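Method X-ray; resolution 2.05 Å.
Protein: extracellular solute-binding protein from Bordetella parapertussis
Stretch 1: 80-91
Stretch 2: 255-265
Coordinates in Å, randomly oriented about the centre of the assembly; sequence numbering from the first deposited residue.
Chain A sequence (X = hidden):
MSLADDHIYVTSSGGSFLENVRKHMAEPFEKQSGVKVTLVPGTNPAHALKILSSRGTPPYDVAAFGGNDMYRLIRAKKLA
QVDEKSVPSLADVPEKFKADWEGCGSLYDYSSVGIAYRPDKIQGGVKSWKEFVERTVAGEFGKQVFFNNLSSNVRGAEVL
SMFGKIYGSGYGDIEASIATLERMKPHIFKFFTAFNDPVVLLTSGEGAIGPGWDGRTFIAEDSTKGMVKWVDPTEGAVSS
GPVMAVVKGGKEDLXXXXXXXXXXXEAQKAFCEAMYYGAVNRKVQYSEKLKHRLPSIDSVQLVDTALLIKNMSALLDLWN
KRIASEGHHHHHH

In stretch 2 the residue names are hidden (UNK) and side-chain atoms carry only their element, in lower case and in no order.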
ATOM      1  N   ALA A  80     -17.148  12.791   4.315  1.00 13.92           N
ATOM      2  CA  ALA A  80     -17.172  14.148   4.848  1.00 14.19           C
ATOM      3  C   ALA A  80     -15.812  14.822   4.712  1.00 14.77           C
ATOM      4  O   ALA A  80     -14.773  14.163   4.749  1.00 12.52           O
ATOM      5  CB  ALA A  80     -17.629  14.148   6.307  1.00 13.23           C
ATOM      6  N   GLN A  81     -15.824  16.138   4.555  1.00 13.80           N
ATOM      7  CA  GLN A  81     -14.584  16.907   4.522  1.00 16.84           C
ATOM      8  C   GLN A  81     -13.860  16.831   5.868  1.00 16.31           C
ATOM      9  O   GLN A  81     -14.486  16.867   6.927  1.00 16.87           O
ATOM     10  CB  GLN A  81     -14.863  18.369   4.145  1.00 19.92           C
ATOM     11  CG  GLN A  81     -15.770  19.105   5.143  1.00 27.14           C
ATOM     12  CD  GLN A  81     -16.180  20.501   4.674  1.00 34.95           C
ATOM     13  OE1 GLN A  81     -15.373  21.443   4.679  1.00 35.10           O
ATOM     14  NE2 GLN A  81     -17.447  20.642   4.279  1.00 29.49           N
ATOM     15  N   VAL A  82     -12.541  16.701   5.821  1.00 13.55           N
ATOM     16  CA  VAL A  82     -11.734  16.708   7.027  1.00 14.74           C
ATOM     17  C   VAL A  82     -10.480  17.538   6.793  1.00 16.27           C
ATOM     18  O   VAL A  82      -9.964  17.599   5.676  1.00 17.56           O
ATOM     19  CB  VAL A  82     -11.323  15.279   7.477  1.00 15.28           C
ATOM     20  CG1 VAL A  82     -12.530  14.496   7.992  1.00 14.22           C
ATOM     21  CG2 VAL A  82     -10.627  14.525   6.343  1.00 13.45           C
ATOM     22  N   ASP A  83      -9.993  18.176   7.851  1.00 16.47           N
ATOM     23  CA  ASP A  83      -8.749  18.928   7.778  1.00 17.22           C
ATOM     24  C   ASP A  83      -8.098  19.038   9.149  1.00 16.49           C
ATOM     25  O   ASP A  83      -8.554  18.436  10.122  1.00 14.61           O
ATOM     26  CB  ASP A  83      -8.983  20.325   7.176  1.00 18.53           C
ATOM     27  CG  ASP A  83      -9.962  21.161   7.981  1.00 20.83           C
ATOM     28  OD1 ASP A  83     -10.007  21.026   9.221  1.00 20.84           O
ATOM     29  OD2 ASP A  83     -10.687  21.971   7.367  1.00 26.50           O
ATOM     30  N   GLU A  84      -7.029  19.821   9.216  1.00 17.95           N
ATOM     31  CA  GLU A  84      -6.251  19.968  10.441  1.00 21.02           C
ATOM     32  C   GLU A  84      -7.034  20.571  11.609  1.00 18.51           C
ATOM     33  O   GLU A  84      -6.666  20.373  12.765  1.00 18.78           O
ATOM     34  CB  GLU A  84      -4.984  20.773  10.142  1.00 21.13           C
ATOM     35  CG  GLU A  84      -4.168  20.112   9.036  1.00 23.31           C
ATOM     36  CD  GLU A  84      -3.148  21.027   8.397  1.00 28.15           C
ATOM     37  OE1 GLU A  84      -2.911  22.139   8.929  1.00 33.14           O
ATOM     38  OE2 GLU A  84      -2.581  20.619   7.356  1.00 30.75           O
ATOM     39  N   LYS A  85      -8.105  21.300  11.312  1.00 18.41           N
ATOM     40  CA  LYS A  85      -8.968  21.833  12.364  1.00 18.85           C
ATOM     41  C   LYS A  85      -9.743  20.705  13.025  1.00 20.06           C
ATOM     42  O   LYS A  85      -9.742  20.574  14.251  1.00 20.30           O
ATOM     43  CB  LYS A  85      -9.959  22.856  11.801  1.00 22.80           C
ATOM     44  CG  LYS A  85      -9.360  24.213  11.474  1.00 27.98           C
ATOM     45  CD  LYS A  85      -9.147  24.408   9.978  1.00 31.90           C
ATOM     46  CE  LYS A  85      -7.894  23.703   9.474  1.00 30.18           C
ATOM     47  NZ  LYS A  85      -7.517  24.130   8.086  1.00 35.40           N
ATOM     48  N   SER A  86     -10.402  19.886  12.208  1.00 15.37           N
ATOM     49  CA  SER A  86     -11.269  18.831  12.719  1.00 16.64           C
ATOM     50  C   SER A  86     -10.517  17.539  13.063  1.00 16.05           C
ATOM     51  O   SER A  86     -10.958  16.759  13.900  1.00 16.67           O
ATOM     52  CB  SER A  86     -12.388  18.540  11.721  1.00 17.56           C
ATOM     53  OG  SER A  86     -11.865  18.301  10.427  1.00 17.16           O
ATOM     54  N   VAL A  87      -9.391  17.313  12.397  1.00 14.43           N
ATOM     55  CA  VAL A  87      -8.585  16.120  12.622  1.00 14.09           C
ATOM     56  C   VAL A  87      -7.124  16.566  12.699  1.00 13.83           C
ATOM     57  O   VAL A  87      -6.398  16.502  11.714  1.00 13.53           O
ATOM     58  CB  VAL A  87      -8.781  15.064  11.483  1.00 12.60           C
ATOM     59  CG1 VAL A  87      -8.011  13.774  11.783  1.00 10.81           C
ATOM     60  CG2 VAL A  87     -10.268  14.760  11.264  1.00 11.96           C
ATOM     61  N   PRO A  88      -6.700  17.040  13.879  1.00 15.17           N
ATOM     62  CA  PRO A  88      -5.378  17.649  14.075  1.00 14.61           C
ATOM     63  C   PRO A  88      -4.222  16.796  13.556  1.00 12.60           C
ATOM     64  O   PRO A  88      -3.250  17.343  13.058  1.00 13.09           O
ATOM     65  CB  PRO A  88      -5.298  17.814  15.598  1.00 16.25           C
ATOM     66  CG  PRO A  88      -6.723  17.954  16.024  1.00 15.90           C
ATOM     67  CD  PRO A  88      -7.500  17.045  15.119  1.00 14.34           C
ATOM     68  N   SER A  89      -4.329  15.475  13.662  1.00 14.12           N
ATOM     69  CA  SER A  89      -3.272  14.586  13.167  1.00 13.69           C
ATOM     70  C   SER A  89      -2.932  14.809  11.691  1.00 12.92           C
ATOM     71  O   SER A  89      -1.801  14.548  11.264  1.00 12.59           O
ATOM     72  CB  SER A  89      -3.633  13.117  13.402  1.00 11.99           C
ATOM     73  OG  SER A  89      -3.561  12.788  14.779  1.00 13.69           O
ATOM     74  N   LEU A  90      -3.900  15.280  10.909  1.00 10.81           N
ATOM     75  CA  LEU A  90      -3.651  15.496   9.482  1.00 11.65           C
ATOM     76  C   LEU A  90      -2.499  16.478   9.245  1.00 13.73           C
ATOM     77  O   LEU A  90      -1.871  16.471   8.180  1.00 11.84           O
ATOM     78  CB  LEU A  90      -4.918  15.977   8.769  1.00 11.73           C
ATOM     79  CG  LEU A  90      -6.018  14.933   8.566  1.00 11.84           C
ATOM     80  CD1 LEU A  90      -7.276  15.562   7.949  1.00 12.47           C
ATOM     81  CD2 LEU A  90      -5.511  13.776   7.700  1.00 10.75           C
ATOM     82  N   ALA A  91      -2.214  17.317  10.237  1.00 13.17           N
ATOM     83  CA  ALA A  91      -1.108  18.267  10.114  1.00 15.96           C
ATOM     84  C   ALA A  91       0.235  17.546  10.052  1.00 13.20           C
ATOM     85  O   ALA A  91       1.207  18.080   9.518  1.00 12.63           O
ATOM     86  CB  ALA A  91      -1.125  19.278  11.262  1.00 14.23           C
ATOM     87  N   UNK A 255     -16.407   9.863  14.651  1.00 11.81           N
ATOM     88  CA  UNK A 255     -15.608   9.333  13.546  1.00 12.17           C
ATOM     89  C   UNK A 255     -14.326  10.147  13.338  1.00 12.10           C
ATOM     90  O   UNK A 255     -13.244   9.576  13.176  1.00 12.22           O
ATOM     91  c   UNK A 255     -16.437   9.299  12.270  1.00 11.57           C
ATOM     92  N   UNK A 256     -14.447  11.477  13.354  1.00 14.48           N
ATOM     93  CA  UNK A 256     -13.280  12.353  13.231  1.00 12.68           C
ATOM     94  C   UNK A 256     -12.335  12.137  14.411  1.00 12.74           C
ATOM     95  O   UNK A 256     -11.110  12.200  14.266  1.00 12.97           O
ATOM     96  c   UNK A 256     -14.383  14.217  11.833  1.00 16.47           C
ATOM     97  c   UNK A 256     -15.662  16.028  10.630  1.00 18.71           C
ATOM     98  c   UNK A 256     -14.938  15.649  11.900  1.00 17.89           C
ATOM     99  n   UNK A 256     -16.302  17.372  10.760  1.00 25.62           N
ATOM    100  c   UNK A 256     -13.702  13.826  13.149  1.00 12.85           C
ATOM    101  N   UNK A 257     -12.914  11.887  15.579  1.00 12.82           N
ATOM    102  CA  UNK A 257     -12.128  11.628  16.774  1.00 12.50           C
ATOM    103  C   UNK A 257     -11.363  10.319  16.639  1.00 11.59           C
ATOM    104  O   UNK A 257     -10.175  10.247  16.973  1.00 11.05           O
ATOM    105  c   UNK A 257     -13.020  11.609  18.004  1.00 13.99           C
ATOM    106  N   UNK A 258     -12.030   9.283  16.140  1.00 11.91           N
ATOM    107  CA  UNK A 258     -11.321   8.034  15.880  1.00 11.14           C
ATOM    108  C   UNK A 258     -10.215   8.230  14.834  1.00 10.88           C
ATOM    109  O   UNK A 258      -9.079   7.764  15.009  1.00  9.24           O
ATOM    110  c   UNK A 258     -10.129   3.335  14.374  1.00 11.65           C
ATOM    111  c   UNK A 258     -12.273   6.912  15.430  1.00 10.16           C
ATOM    112  c   UNK A 258     -11.280   5.350  13.733  1.00 10.57           C
ATOM    113  c   UNK A 258     -10.378   3.633  15.707  1.00 11.70           C
ATOM    114  c   UNK A 258     -11.088   4.790  16.046  1.00 11.87           C
ATOM    115  c   UNK A 258     -10.582   4.191  13.387  1.00 10.24           C
ATOM    116  c   UNK A 258     -11.553   5.651  15.062  1.00 11.03           C
ATOM    117  N   UNK A 259     -10.543   8.906  13.739  1.00 10.06           N
ATOM    118  CA  UNK A 259      -9.554   9.114  12.687  1.00 11.94           C
ATOM    119  C   UNK A 259      -8.355   9.884  13.239  1.00 11.56           C
ATOM    120  O   UNK A 259      -7.207   9.573  12.938  1.00 10.58           O
ATOM    121  c   UNK A 259     -10.173   9.870  11.517  1.00 12.18           C
ATOM    122  c   UNK A 259      -9.254  10.037  10.322  1.00 12.58           C
ATOM    123 se   UNK A 259     -10.247  10.782   8.789  1.00 23.74          SE
ATOM    124  c   UNK A 259      -8.771  10.856   7.502  1.00 11.86           C
ATOM    125  N   UNK A 260      -8.628  10.888  14.063  1.00 11.30           N
ATOM    126  CA  UNK A 260      -7.553  11.656  14.662  1.00 10.60           C
ATOM    127  C   UNK A 260      -6.629  10.771  15.485  1.00 11.19           C
ATOM    128  O   UNK A 260      -5.413  10.934  15.451  1.00  9.99           O
ATOM    129  o   UNK A 260      -6.242  14.221  15.328  1.00 14.64           O
ATOM    130  c   UNK A 260      -7.025  13.653  16.093  1.00 14.00           C
ATOM    131  n   UNK A 260      -6.957  13.775  17.414  1.00 14.01           N
ATOM    132  c   UNK A 260      -8.109  12.755  15.553  1.00 11.31           C
ATOM    133  N   UNK A 261      -7.212   9.838  16.233  1.00  9.80           N
ATOM    134  CA  UNK A 261      -6.403   8.916  17.019  1.00 10.43           C
ATOM    135  C   UNK A 261      -5.623   7.958  16.114  1.00  9.82           C
ATOM    136  O   UNK A 261      -4.430   7.745  16.312  1.00  8.71           O
ATOM    137  c   UNK A 261      -5.555   7.759  19.899  1.00 12.79           C
ATOM    138  o   UNK A 261      -3.865   4.766  21.093  1.00 13.64           O
ATOM    139  c   UNK A 261      -5.470   5.054  19.374  1.00 13.27           C
ATOM    140  c   UNK A 261      -6.367   7.237  18.896  1.00 11.75           C
ATOM    141  c   UNK A 261      -4.726   6.943  20.644  1.00 14.40           C
ATOM    142  c   UNK A 261      -4.688   5.592  20.375  1.00 12.77           C
ATOM    143  c   UNK A 261      -6.298   5.882  18.635  1.00 11.45           C
ATOM    144  c   UNK A 261      -7.239   8.143  18.055  1.00 11.14           C
ATOM    145  N   UNK A 262      -6.294   7.410  15.104  1.00  8.61           N
ATOM    146  CA  UNK A 262      -5.694   6.385  14.244  1.00  9.57           C
ATOM    147  C   UNK A 262      -4.499   6.924  13.477  1.00  8.00           C
ATOM    148  O   UNK A 262      -3.557   6.194  13.167  1.00  7.32           O
ATOM    149  c   UNK A 262      -6.744   5.814  13.265  1.00 11.58           C
ATOM    150  N   UNK A 263      -4.553   8.210  13.162  1.00  8.39           N
ATOM    151  CA  UNK A 263      -3.504   8.859  12.390  1.00  8.52           C
ATOM    152  C   UNK A 263      -2.482   9.511  13.311  1.00 10.04           C
ATOM    153  O   UNK A 263      -1.492  10.089  12.844  1.00  9.72           O
ATOM    154  c   UNK A 263      -4.194   8.421   9.438  1.00  8.94           C
ATOM    155  c   UNK A 263      -4.997   9.363  10.316  1.00 10.39           C
ATOM    156  c   UNK A 263      -4.110   9.912  11.443  1.00  9.57           C
ATOM    157  c   UNK A 263      -5.629  10.486   9.479  1.00  9.51           C
ATOM    158  N   UNK A 264      -2.731   9.419  14.616  1.00  8.81           N
ATOM    159  CA  UNK A 264      -1.856  10.019  15.607  1.00 10.11           C
ATOM    160  C   UNK A 264      -0.601   9.197  15.818  1.00  9.87           C
ATOM    161  O   UNK A 264      -0.523   8.033  15.404  1.00  8.97           O
ATOM    162  N   UNK A 265       0.382   9.795  16.483  1.00 10.45           N
ATOM    163  CA  UNK A 265       1.706   9.188  16.611  1.00 11.21           C
ATOM    164  C   UNK A 265       1.697   7.851  17.373  1.00 11.30           C
ATOM    165  O   UNK A 265       2.390   6.904  16.998  1.00  9.96           O
ATOM    166  c   UNK A 265       5.050  10.592  18.132  1.00 16.62           C
ATOM    167  o   UNK A 265       6.172  10.148  18.473  1.00 15.51           O
ATOM    168  c   UNK A 265       4.099   9.640  17.405  1.00 12.32           C
ATOM    169  c   UNK A 265       2.685  10.178  17.264  1.00 11.13           C
ATOM    170  o   UNK A 265       4.683  11.775  18.351  1.00 16.43           O
TER
HETATM  171  O   HOH W   1     -13.991  19.167   8.983  1.00 24.62           O

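Position 255 carries one carbon beyond CA, a lone CB, and it lies out of reach of stretch 1. It is Ala255, a small residue that fits a buried turn of helix, whose backbone O accepts a bond from N of 259 at 2.8 Å.

Position 256 has four carbons in a row ending in nitrogen, laid along stretch 1: CB is 4.0 Å from Val87 CG2, the third carbon of the chain 3.9 Å from Ser86 CB, and the fourth 4.0 Å from Gln81 O. This is Lys256, extended (chi1 m, the rest t). A long chain suits this place because its methylenes pack while its amino group reaches a water, with a weak bond of 3.4 Å from Lys256 NZ to water 1. That water also bonds Gln81 O (3.1 Å) and Ser86 OG (2.7 Å).

Position 257 again has a single carbon, pointing away from stretch 1: Ala257, whose short side chain suits a helix position with no contact to make here. Position 258 shows one carbon followed by a ring of six carbons without a heteroatom, out of reach of stretch 1; it is Phe258, an apolar ring suited to its buried site.

Position 259 has an unbranched chain of two carbons, selenium and a last carbon. The second carbon is 4.2 Å from Val87 CG1, while the last lies 4.3 Å from Val82 CG2 and 4.4 Å from Leu90 CD2. The heavy atom identifies selenomethionine, Met259. With all three chi angles t, the chain runs straight into an apolar pocket, where a slender apolar chain can touch three aliphatic side chains.

At position 260 there are two carbons, the second carrying one oxygen and one nitrogen. CB comes within 3.9 Å of Val87 CG1, and the oxygen sits 3.1 Å from Pro88 CD and accepts a hydrogen bond from Ser89 N at 2.8 Å, with an angle of 160°. The short amide is Asn260; its OD1 supplies an acceptor to the backbone NH of the second residue of the 3-10 segment.

Position 261 has one carbon and a six-carbon ring bearing an oxygen, and its CB points away from stretch 1: Tyr261, partly exposed, whose polar hydroxyl bonds elsewhere in the structure. Position 262, with one carbon, does not touch stretch 1; it is Ala262, small enough for the buried last residue of the helix.

Position 263 has four carbons forked at the second. One terminal carbon meets Leu90 CD2 at 3.7 Å, and CB meets Ser89 CB at 3.8 Å. It is Leu263, buried, whose forked apolar end suits an aliphatic neighbour.

Position 264 has no side chain, and its CA is 3.4 Å from Ser89 OG: Gly264, where an ideal CB would be crowded by Tyr261 O at 3.1 Å. It is the N-cap of the next helix. Position 265 has three carbons, the third carrying two oxygens, and its end leads away from stretch 1; Glu265 is partly exposed, so its charge stays clear of this contact.

The contact joins an apolar strip, Val82, Val87 and Leu90 against Met259 and Leu263, to a polar clasp in which Ser89 meets Asn260, with Ser89 OG 2.7 Å from Asn260 O. Lys256 covers the flank near Ser86.

Stretch 2 (255-265) AKAFMNYALGE
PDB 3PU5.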